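Uncharacterized protein (Bombyx mori, PDB 5AZ0) probably catalyses the NAD(P)H-dependent reduction of aldehydes and ketones to alcohols, as an aldo-keto reductase (AKR2E5) with a TIM-barrel fold. Local coordinates at residues Val105-His110 against Trp138-Ser143; Asp148-Tyr153 against Pro320-Pro325; Ala113-Ser118 against Arg158-Val163. One frame throughout, in Å; residues are numbered along the deposited sequence. Where two conformers were deposited one is given.

Contact 1 (Val105-His110 against Trp138-Ser143); sequences VWQHYH and WPMSIS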
loop_
_atom_site.group_PDB
_atom_site.type_symbol
_atom_site.label_atom_id
_atom_site.label_comp_id
_atom_site.label_asym_id
_atom_site.label_seq_id
_atom_site.Cartn_x
_atom_site.Cartn_y
_atom_site.Cartn_z
ATOM N N VAL A 105 2.567 0.578 -11.216
ATOM C CA VAL A 105 2.796 0.033 -12.568
ATOM C C VAL A 105 2.845 -1.479 -12.383
ATOM O O VAL A 105 3.711 -2.036 -11.562
ATOM C CB VAL A 105 4.173 0.485 -13.065
ATOM C CG1 VAL A 105 4.600 -0.192 -14.377
ATOM C CG2 VAL A 105 4.149 2.001 -13.254
ATOM N N TRP A 106 2.042 -2.170 -13.184
ATOM C CA TRP A 106 1.906 -3.606 -13.095
ATOM C C TRP A 106 2.947 -4.375 -13.900
ATOM O O TRP A 106 3.821 -3.775 -14.603
ATOM C CB TRP A 106 0.463 -3.953 -13.536
ATOM C CG TRP A 106 -0.121 -5.306 -13.137
ATOM C CD1 TRP A 106 -0.450 -6.325 -14.000
ATOM C CD2 TRP A 106 -0.504 -5.759 -11.830
ATOM N NE1 TRP A 106 -0.988 -7.387 -13.309
ATOM C CE2 TRP A 106 -1.056 -7.082 -11.986
ATOM C CE3 TRP A 106 -0.424 -5.218 -10.558
ATOM C CZ2 TRP A 106 -1.516 -7.833 -10.916
ATOM C CZ3 TRP A 106 -0.893 -5.946 -9.471
ATOM C CH2 TRP A 106 -1.439 -7.254 -9.647
ATOM N N GLN A 107 2.838 -5.720 -13.845
ATOM C CA GLN A 107 3.929 -6.680 -14.197
ATOM C C GLN A 107 4.246 -6.730 -15.641
ATOM O O GLN A 107 5.404 -7.036 -16.021
ATOM C CB GLN A 107 3.607 -8.117 -13.726
ATOM C CG GLN A 107 3.789 -8.327 -12.223
ATOM C CD GLN A 107 2.809 -7.575 -11.342
ATOM O OE1 GLN A 107 3.043 -6.425 -11.011
ATOM N NE2 GLN A 107 1.770 -8.231 -10.887
ATOM N N HIS A 108 3.274 -6.319 -16.471
ATOM C CA HIS A 108 3.553 -6.248 -17.931
ATOM C C HIS A 108 4.151 -4.992 -18.447
ATOM O O HIS A 108 4.438 -4.893 -19.658
ATOM C CB HIS A 108 2.342 -6.679 -18.754
ATOM C CG HIS A 108 1.134 -5.831 -18.586
ATOM N ND1 HIS A 108 0.461 -5.731 -17.402
ATOM C CD2 HIS A 108 0.413 -5.113 -19.489
ATOM C CE1 HIS A 108 -0.616 -4.976 -17.568
ATOM N NE2 HIS A 108 -0.676 -4.613 -18.829
ATOM N N TYR A 109 4.478 -4.052 -17.555
ATOM C CA TYR A 109 5.085 -2.784 -18.032
ATOM C C TYR A 109 6.474 -2.642 -17.412
ATOM O O TYR A 109 6.803 -1.600 -16.793
ATOM C CB TYR A 109 4.070 -1.612 -17.677
ATOM C CG TYR A 109 2.901 -1.539 -18.619
ATOM C CD1 TYR A 109 3.067 -1.050 -19.888
ATOM C CD2 TYR A 109 1.640 -1.991 -18.289
ATOM C CE1 TYR A 109 2.040 -1.040 -20.810
ATOM C CE2 TYR A 109 0.564 -1.941 -19.227
ATOM C CZ TYR A 109 0.782 -1.484 -20.464
ATOM O OH TYR A 109 -0.228 -1.396 -21.407
ATOM N N HIS A 110 7.314 -3.693 -17.492
ATOM C CA HIS A 110 8.633 -3.680 -16.753
ATOM C C HIS A 110 9.761 -3.342 -17.594
ATOM O O HIS A 110 10.892 -3.114 -17.093
ATOM C CB HIS A 110 8.923 -4.954 -15.974
ATOM C CG HIS A 110 8.294 -5.001 -14.630
ATOM N ND1 HIS A 110 8.962 -5.488 -13.550
ATOM C CD2 HIS A 110 7.068 -4.624 -14.180
ATOM C CE1 HIS A 110 8.197 -5.405 -12.472
ATOM N NE2 HIS A 110 7.013 -4.926 -12.832
ATOM N N TRP A 138 5.013 -5.047 -8.317
ATOM C CA TRP A 138 5.718 -6.281 -7.938
ATOM C C TRP A 138 7.009 -6.335 -8.652
ATOM O O TRP A 138 7.156 -5.715 -9.699
ATOM C CB TRP A 138 4.934 -7.542 -8.308
ATOM C CG TRP A 138 3.698 -7.653 -7.557
ATOM C CD1 TRP A 138 2.534 -7.020 -7.818
ATOM C CD2 TRP A 138 3.466 -8.458 -6.382
ATOM N NE1 TRP A 138 1.559 -7.400 -6.884
ATOM C CE2 TRP A 138 2.128 -8.253 -5.979
ATOM C CE3 TRP A 138 4.253 -9.354 -5.655
ATOM C CZ2 TRP A 138 1.571 -8.877 -4.864
ATOM C CZ3 TRP A 138 3.704 -9.983 -4.517
ATOM C CH2 TRP A 138 2.376 -9.736 -4.134
ATOM N N PRO A 139 7.983 -7.091 -8.103
ATOM C CA PRO A 139 9.289 -7.200 -8.723
ATOM C C PRO A 139 9.313 -8.118 -9.989
ATOM O O PRO A 139 10.280 -8.068 -10.796
ATOM C CB PRO A 139 10.170 -7.726 -7.560
ATOM C CG PRO A 139 9.248 -8.431 -6.689
ATOM C CD PRO A 139 7.948 -7.705 -6.763
ATOM N N MET A 140 8.277 -8.925 -10.183
ATOM C CA MET A 140 8.214 -9.840 -11.357
ATOM C C MET A 140 7.828 -9.048 -12.629
ATOM O O MET A 140 7.125 -8.030 -12.566
ATOM C CB MET A 140 7.220 -10.981 -11.150
ATOM C CG MET A 140 7.384 -11.725 -9.855
ATOM S SD MET A 140 6.459 -11.092 -8.462
ATOM C CE MET A 140 4.725 -11.162 -8.881
ATOM N N SER A 141 8.329 -9.549 -13.746
ATOM C CA SER A 141 8.052 -9.081 -15.078
ATOM C C SER A 141 7.349 -10.212 -15.839
ATOM O O SER A 141 7.997 -11.186 -16.214
ATOM C CB SER A 141 9.349 -8.745 -15.750
ATOM O OG SER A 141 10.168 -9.919 -15.985
ATOM N N ILE A 142 6.052 -10.060 -16.018
ATOM C CA ILE A 142 5.140 -11.047 -16.556
ATOM C C ILE A 142 4.232 -10.468 -17.661
ATOM O O ILE A 142 3.453 -9.521 -17.401
ATOM C CB ILE A 142 4.227 -11.622 -15.440
ATOM C CG1 ILE A 142 5.138 -12.142 -14.305
ATOM C CG2 ILE A 142 3.335 -12.749 -15.963
ATOM C CD1 ILE A 142 4.411 -12.683 -13.117
ATOM N N SER A 143 4.245 -11.087 -18.854
ATOM C CA SER A 143 3.358 -10.647 -19.954
ATOM C C SER A 143 1.907 -10.818 -19.589
ATOM O O SER A 143 1.531 -11.502 -18.631
ATOM C CB SER A 143 3.650 -11.349 -21.311
ATOM O OG SER A 143 2.981 -12.616 -21.356
HETATM O O HOH W 1 4.776 -4.528 -11.387
HETATM O O HOH W 2 11.302 -6.886 -13.159
#

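Contact 2 (Asp148-Tyr153 against Pro320-Pro325); sequences DEKIDY and PYENYP. With ACT (acetate ion), chain I.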
loop_
_atom_site.group_PDB
_atom_site.type_symbol
_atom_site.label_atom_id
_atom_site.label_comp_id
_atom_site.label_asym_id
_atom_site.label_seq_id
_atom_site.Cartn_x
_atom_site.Cartn_y
_atom_site.Cartn_z
ATOM N N ASP A 148 6.970 -15.297 -18.443
ATOM C CA ASP A 148 7.977 -14.673 -17.661
ATOM C C ASP A 148 8.905 -13.982 -18.578
ATOM O O ASP A 148 9.576 -14.653 -19.357
ATOM C CB ASP A 148 8.732 -15.708 -16.827
ATOM C CG ASP A 148 9.636 -15.053 -15.748
ATOM O OD1 ASP A 148 9.765 -13.821 -15.782
ATOM O OD2 ASP A 148 10.187 -15.758 -14.859
ATOM N N GLU A 149 9.001 -12.634 -18.485
ATOM C CA GLU A 149 9.838 -11.875 -19.408
ATOM C C GLU A 149 11.195 -11.777 -18.914
ATOM O O GLU A 149 12.047 -11.333 -19.638
ATOM C CB GLU A 149 9.221 -10.477 -19.714
ATOM C CG GLU A 149 7.861 -10.690 -20.366
ATOM C CD GLU A 149 7.126 -9.481 -20.867
ATOM O OE1 GLU A 149 6.783 -8.582 -20.087
ATOM O OE2 GLU A 149 6.793 -9.500 -22.048
ATOM N N LYS A 150 11.418 -12.185 -17.655
ATOM C CA LYS A 150 12.753 -12.220 -17.069
ATOM C C LYS A 150 13.437 -10.922 -17.213
ATOM O O LYS A 150 14.606 -10.860 -17.547
ATOM C CB LYS A 150 13.571 -13.377 -17.690
ATOM C CG LYS A 150 12.885 -14.752 -17.437
ATOM C CD LYS A 150 13.670 -15.936 -18.064
ATOM C CE LYS A 150 12.985 -17.262 -17.731
ATOM N NZ LYS A 150 13.898 -18.409 -17.996
ATOM N N ILE A 151 12.721 -9.820 -16.956
ATOM C CA ILE A 151 13.414 -8.502 -16.956
ATOM C C ILE A 151 13.870 -8.234 -15.537
ATOM O O ILE A 151 13.104 -8.408 -14.600
ATOM C CB ILE A 151 12.420 -7.398 -17.416
ATOM C CG1 ILE A 151 11.965 -7.761 -18.843
ATOM C CG2 ILE A 151 13.071 -6.022 -17.372
ATOM C CD1 ILE A 151 10.855 -6.873 -19.351
ATOM N N ASP A 152 15.117 -7.851 -15.390
ATOM C CA ASP A 152 15.631 -7.452 -14.110
ATOM C C ASP A 152 14.850 -6.161 -13.611
ATOM O O ASP A 152 14.621 -5.261 -14.371
ATOM C CB ASP A 152 17.097 -7.158 -14.270
ATOM C CG ASP A 152 17.809 -6.969 -12.945
ATOM O OD1 ASP A 152 17.155 -6.953 -11.860
ATOM O OD2 ASP A 152 19.033 -6.836 -13.034
ATOM N N TYR A 153 14.499 -6.120 -12.337
ATOM C CA TYR A 153 13.841 -4.969 -11.730
ATOM C C TYR A 153 14.752 -3.748 -11.754
ATOM O O TYR A 153 14.235 -2.619 -11.752
ATOM C CB TYR A 153 13.253 -5.306 -10.316
ATOM C CG TYR A 153 14.310 -5.868 -9.361
ATOM C CD1 TYR A 153 15.288 -5.057 -8.830
ATOM C CD2 TYR A 153 14.351 -7.230 -9.063
ATOM C CE1 TYR A 153 16.251 -5.546 -8.005
ATOM C CE2 TYR A 153 15.339 -7.750 -8.226
ATOM C CZ TYR A 153 16.281 -6.912 -7.695
ATOM O OH TYR A 153 17.277 -7.394 -6.865
ATOM N N PRO A 320 6.409 -19.563 -9.538
ATOM C CA PRO A 320 7.396 -19.978 -10.580
ATOM C C PRO A 320 8.089 -18.846 -11.331
ATOM O O PRO A 320 8.973 -19.127 -12.159
ATOM C CB PRO A 320 6.566 -20.781 -11.595
ATOM C CG PRO A 320 5.200 -20.855 -11.050
ATOM C CD PRO A 320 5.026 -19.897 -9.896
ATOM N N TYR A 321 7.734 -17.570 -11.075
ATOM C CA TYR A 321 8.333 -16.453 -11.879
ATOM C C TYR A 321 9.596 -15.978 -11.272
ATOM O O TYR A 321 9.729 -15.935 -10.069
ATOM C CB TYR A 321 7.281 -15.316 -12.064
ATOM C CG TYR A 321 6.178 -15.799 -12.962
ATOM C CD1 TYR A 321 5.135 -16.485 -12.467
ATOM C CD2 TYR A 321 6.250 -15.577 -14.350
ATOM C CE1 TYR A 321 4.174 -17.013 -13.315
ATOM C CE2 TYR A 321 5.302 -16.070 -15.220
ATOM C CZ TYR A 321 4.281 -16.794 -14.705
ATOM O OH TYR A 321 3.322 -17.280 -15.550
ATOM N N GLU A 322 10.543 -15.570 -12.081
ATOM C CA GLU A 322 11.706 -14.954 -11.529
ATOM C C GLU A 322 11.319 -13.690 -10.686
ATOM O O GLU A 322 10.328 -12.982 -10.974
ATOM C CB GLU A 322 12.700 -14.657 -12.634
ATOM C CG GLU A 322 13.310 -15.964 -13.201
ATOM C CD GLU A 322 14.477 -15.818 -14.172
ATOM O OE1 GLU A 322 14.956 -14.683 -14.472
ATOM O OE2 GLU A 322 14.897 -16.887 -14.659
ATOM N N ASN A 323 12.035 -13.481 -9.587
ATOM C CA ASN A 323 11.802 -12.355 -8.664
ATOM C C ASN A 323 10.533 -12.419 -7.846
ATOM O O ASN A 323 10.240 -11.509 -7.047
ATOM C CB ASN A 323 11.950 -11.012 -9.400
ATOM C CG ASN A 323 13.361 -10.736 -9.815
ATOM O OD1 ASN A 323 13.680 -10.458 -10.983
ATOM N ND2 ASN A 323 14.208 -10.691 -8.857
ATOM N N TYR A 324 9.811 -13.532 -7.908
ATOM C CA TYR A 324 8.816 -13.759 -6.908
ATOM C C TYR A 324 9.444 -13.568 -5.527
ATOM O O TYR A 324 10.525 -14.120 -5.256
ATOM C CB TYR A 324 8.311 -15.151 -6.965
ATOM C CG TYR A 324 7.266 -15.472 -5.922
ATOM C CD1 TYR A 324 5.948 -15.070 -6.075
ATOM C CD2 TYR A 324 7.566 -16.267 -4.827
ATOM C CE1 TYR A 324 4.962 -15.381 -5.155
ATOM C CE2 TYR A 324 6.601 -16.613 -3.908
ATOM C CZ TYR A 324 5.290 -16.177 -4.055
ATOM O OH TYR A 324 4.291 -16.552 -3.135
ATOM N N PRO A 325 8.800 -12.761 -4.663
ATOM C CA PRO A 325 9.552 -12.266 -3.499
ATOM C C PRO A 325 9.491 -13.142 -2.268
ATOM O O PRO A 325 10.379 -13.055 -1.454
ATOM C CB PRO A 325 8.903 -10.885 -3.203
ATOM C CG PRO A 325 7.494 -11.052 -3.712
ATOM C CD PRO A 325 7.586 -11.943 -4.939
HETATM C C ACT I . 17.618 -10.555 -5.690
HETATM O O ACT I . 16.902 -11.413 -5.134
HETATM O OXT ACT I . 17.274 -9.902 -6.719
HETATM C CH3 ACT I . 18.948 -10.372 -5.047
HETATM O O HOH W 3 9.894 -12.159 -13.592
HETATM O O HOH W 4 10.382 -18.376 -15.101
HETATM O O HOH W 5 13.161 -19.353 -14.822
HETATM O O HOH W 6 12.059 -10.731 -13.434
HETATM O O HOH W 7 16.552 -9.518 -11.490
#

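Contact 3 (Ala113-Ser118 against Arg158-Val163); sequences ADVEVS and RGFEEV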
loop_
_atom_site.group_PDB
_atom_site.type_symbol
_atom_site.label_atom_id
_atom_site.label_comp_id
_atom_site.label_asym_id
_atom_site.label_seq_id
_atom_site.Cartn_x
_atom_site.Cartn_y
_atom_site.Cartn_z
ATOM N N ALA A 113 11.183 1.685 -20.935
ATOM C CA ALA A 113 10.303 2.589 -21.680
ATOM C C ALA A 113 8.856 2.379 -21.368
ATOM O O ALA A 113 8.071 3.295 -21.563
ATOM C CB ALA A 113 10.529 2.429 -23.174
ATOM N N ASP A 114 8.458 1.218 -20.854
ATOM C CA ASP A 114 7.069 1.092 -20.560
ATOM C C ASP A 114 6.571 1.770 -19.322
ATOM O O ASP A 114 5.345 1.915 -19.157
ATOM C CB ASP A 114 6.629 -0.345 -20.599
ATOM C CG ASP A 114 6.501 -0.847 -22.086
ATOM O OD1 ASP A 114 5.737 -0.288 -22.982
ATOM O OD2 ASP A 114 7.323 -1.677 -22.351
ATOM N N VAL A 115 7.478 2.119 -18.422
ATOM C CA VAL A 115 7.041 2.734 -17.147
ATOM C C VAL A 115 6.369 4.086 -17.503
ATOM O O VAL A 115 5.323 4.359 -17.032
ATOM C CB VAL A 115 8.254 2.983 -16.256
ATOM C CG1 VAL A 115 7.851 3.664 -14.962
ATOM C CG2 VAL A 115 8.923 1.626 -15.897
ATOM N N GLU A 116 6.967 4.857 -18.388
ATOM C CA GLU A 116 6.397 6.132 -18.889
ATOM C C GLU A 116 4.967 5.971 -19.520
ATOM O O GLU A 116 4.032 6.769 -19.246
ATOM C CB GLU A 116 7.378 6.833 -19.802
ATOM C CG GLU A 116 6.925 8.207 -20.329
ATOM C CD GLU A 116 6.175 8.221 -21.717
ATOM O OE1 GLU A 116 5.887 7.137 -22.269
ATOM O OE2 GLU A 116 5.906 9.348 -22.252
ATOM N N VAL A 117 4.766 4.874 -20.241
ATOM C CA VAL A 117 3.467 4.658 -20.950
ATOM C C VAL A 117 2.476 4.335 -19.860
ATOM O O VAL A 117 1.434 4.957 -19.764
ATOM C CB VAL A 117 3.526 3.510 -21.972
ATOM C CG1 VAL A 117 2.190 3.395 -22.658
ATOM C CG2 VAL A 117 4.601 3.747 -23.018
ATOM N N SER A 118 2.823 3.401 -18.971
ATOM C CA SER A 118 1.889 3.058 -17.930
ATOM C C SER A 118 1.492 4.259 -17.045
ATOM O O SER A 118 0.316 4.445 -16.721
ATOM C CB SER A 118 2.438 1.891 -17.079
ATOM O OG SER A 118 1.499 1.419 -16.109
ATOM N N ARG A 158 15.295 1.888 -13.966
ATOM C CA ARG A 158 15.750 2.988 -14.816
ATOM C C ARG A 158 14.571 3.796 -15.400
ATOM O O ARG A 158 14.660 4.987 -15.550
ATOM C CB ARG A 158 16.639 2.556 -16.008
ATOM C CG ARG A 158 18.007 1.958 -15.632
ATOM C CD ARG A 158 19.006 1.639 -16.819
ATOM N NE ARG A 158 19.167 0.186 -17.089
ATOM C CZ ARG A 158 19.744 -0.734 -16.260
ATOM N NH1 ARG A 158 20.273 -0.418 -15.069
ATOM N NH2 ARG A 158 19.786 -2.027 -16.624
ATOM N N GLY A 159 13.518 3.115 -15.787
ATOM C CA GLY A 159 12.304 3.758 -16.259
ATOM C C GLY A 159 11.672 4.557 -15.130
ATOM O O GLY A 159 11.182 5.645 -15.391
ATOM N N PHE A 160 11.664 4.045 -13.888
ATOM C CA PHE A 160 11.121 4.868 -12.740
ATOM C C PHE A 160 11.970 6.127 -12.568
ATOM O O PHE A 160 11.434 7.212 -12.437
ATOM C CB PHE A 160 11.050 4.074 -11.429
ATOM C CG PHE A 160 9.836 3.231 -11.323
ATOM C CD1 PHE A 160 9.678 2.120 -12.114
ATOM C CD2 PHE A 160 8.824 3.588 -10.480
ATOM C CE1 PHE A 160 8.529 1.365 -12.063
ATOM C CE2 PHE A 160 7.693 2.852 -10.410
ATOM C CZ PHE A 160 7.524 1.763 -11.238
ATOM N N GLU A 161 13.296 6.010 -12.691
ATOM C CA GLU A 161 14.167 7.183 -12.606
ATOM C C GLU A 161 13.916 8.169 -13.737
ATOM O O GLU A 161 14.004 9.399 -13.512
ATOM C CB GLU A 161 15.690 6.778 -12.536
ATOM C CG GLU A 161 15.980 5.972 -11.259
ATOM C CD GLU A 161 17.392 5.339 -11.186
ATOM O OE1 GLU A 161 17.959 5.145 -12.248
ATOM O OE2 GLU A 161 17.879 4.965 -10.099
ATOM N N GLU A 162 13.617 7.647 -14.949
ATOM C CA GLU A 162 13.308 8.514 -16.074
ATOM C C GLU A 162 11.968 9.306 -15.836
ATOM O O GLU A 162 11.893 10.522 -16.123
ATOM C CB GLU A 162 13.367 7.705 -17.429
ATOM C CG GLU A 162 14.806 7.272 -17.856
ATOM C CD GLU A 162 14.929 6.106 -18.924
ATOM O OE1 GLU A 162 13.948 5.423 -19.303
ATOM O OE2 GLU A 162 16.069 5.882 -19.405
ATOM N N VAL A 163 10.937 8.660 -15.338
ATOM C CA VAL A 163 9.633 9.368 -15.194
ATOM C C VAL A 163 9.716 10.404 -14.061
ATOM O O VAL A 163 9.053 11.440 -14.141
ATOM C CB VAL A 163 8.450 8.451 -14.969
ATOM C CG1 VAL A 163 8.233 7.576 -16.225
ATOM C CG2 VAL A 163 8.575 7.569 -13.707
#

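Contact 1 (Val105-His110 against Trp138-Ser143)
Gln-107 faces Ser-141 and Ile-142 across two irregular loops, and one backbone bond joins them, from Ile-142 N to Gln-107 O (3.1 Å). The CA of Ser-141 adds a CA-H...O contact to the same oxygen. A type I turn from Trp-106 to Tyr-109 presents this carbonyl.

Gln-107 reaches across the gap with its side chain. The chain bends at chi2 (67°), and CG passes the carbonyl oxygen of Met-140. The amide crosses the indole of Trp-138 at a slant, with the planes 68° apart. Its OE1 is 3.3 Å from CD1 of Trp-138, at the indole edge. Its NE2 lies over the centre of the Trp-106 ring.

The two indoles form an offset edge-to-face pair. The edge of Trp-138 is turned toward the face of Trp-106, and the planes are at 89°. Atom NE1 of Trp-138 lies 3.8 Å from CZ3 of Trp-106. Trp-106 NE1 itself bonds to the carbonyl of Met-341.

His-110 closes the other end. The CA of Ser-141 makes a CH-pi contact over one face of its imidazole, 4.3 Å from the ring centroid. Both ring nitrogens meet water in the ring plane. Water 1 lies 2.7 Å from His-110 NE2. It lies within bonding distance of Val-105 O and Gln-107 OE1, though it has more acceptors in reach than protons to give, and it accepts from Trp-138 N. Water 2 links His-110 ND1 to Pro-139 O.

These loops follow strands 100-105 and 133-136 at the C-terminal end of the barrel, where aldo-keto reductases have their active site. Water 1 gathers four polar groups of a buried interface, and the waters at both nitrogens should limit rotation of the imidazole.

Contact 2 (Asp148-Tyr153 against Pro320-Pro325)
Asp-148, which forms an Asx turn through OD1, ties the loop before helix 153-165 to the C-terminal loop 320-325 through OD2. Within the turn OD1 accepts from Lys-150 N. The other oxygen, OD2 of Asp-148, takes the backbone N-H of Glu-322 at 2.8 Å. That bond is nearly straight (174°) and meets OD2 on the syn side. With CG anti to the backbone N (chi1 -168°), the carboxylate carbon of Asp-148 is set 3.8 Å from Glu-322 N. CB of Asp-148 rests 3.5 Å from CD2 of Tyr-321, whose hydroxyl bonds to Gly-146 O.

In the aldo-keto reductase barrel, the loops after the strands and the C-terminal tail commonly border the substrate pocket. Here the tail makes a type II turn from Tyr-321 to Tyr-324, and waters fill in between the loops. Water 3 joins Asp-148 OD1 to Glu-322 O, and water 6 joins Ile-151 O to Asn-323 OD1.

At the exposed end, the extended Lys-150 chain crosses Glu-322. CG of Lys-150 lies 3.6 Å from Glu-322 OE1, while the salt bridge from NZ to OE2 is long (3.8 Å). At the other end, Asn-323 ND2 sits 3.2 Å from CE2 of Tyr-153, at the ring edge. The amide and ring planes are 68° apart. The hydroxyl of Tyr-153 donates to OXT of an acetate ion (2.5 Å), probably from the crystallisation liquor.

Contact 3 (Ala113-Ser118 against Arg158-Val163)
Val-115 lies over one face of the Phe-160 ring. Its CG1 makes a CH-pi contact 4.0 Å from the ring centroid, offset toward the rim. With CG1 anti to the backbone N (chi1 178°), that methyl is placed over the ring. The nearest ring atom is CD1 of Phe-160, 3.7 Å from CG1 of Val-115. CG2 also reaches the same rim, 3.9 Å from CE1 of Phe-160. Val-163 meets the neighbouring residue, Glu-116. Its CG1 touches CA of Glu-116 at 3.5 Å and lies 4.1 Å from CG1 of Val-115.

The contact joins helix 112-126 to helix 153-165, two successive outer helices of the beta/alpha barrel. The short axes come within 7.8 Å and cross at -50°. Gly-159 faces Val-115 across the crossing, with the two CA atoms 5.4 Å apart. Gly-159 has no side chain here, and its CA comes to 4.0 Å from CG2 of Val-115.

Further out, the Phe-160 ring rests on Val-105, Val-134, Met-136 and Ile-172 of the barrel strands and meets the ring of Trp-157. Glu-116 turns its carboxylate away from the interface, to a salt bridge with Arg-120 on its own helix.

Contact 1 touches the other two; its centre is about 8 Å from that of contact 2 and about 12 Å from that of contact 3. Ser-141 joins contacts 1 and 2 by probable hydrogen bonds, OG to Ile-151 N (2.7 Å) and O to Glu-149 N (2.9 Å). Toward contact 3 the touch is by packing, as between CG2 of Val-105 and CZ of Phe-160 (3.9 Å). Contacts 2 and 3 do not touch; their nearest atoms are about 5 Å apart. Helix 153-165 begins at Tyr-153, within contact 2, and carries half of contact 3. Contacts 1 and 2 lie at the barrel's C-terminal end, where the family has its active site; acetate binds at Tyr-153.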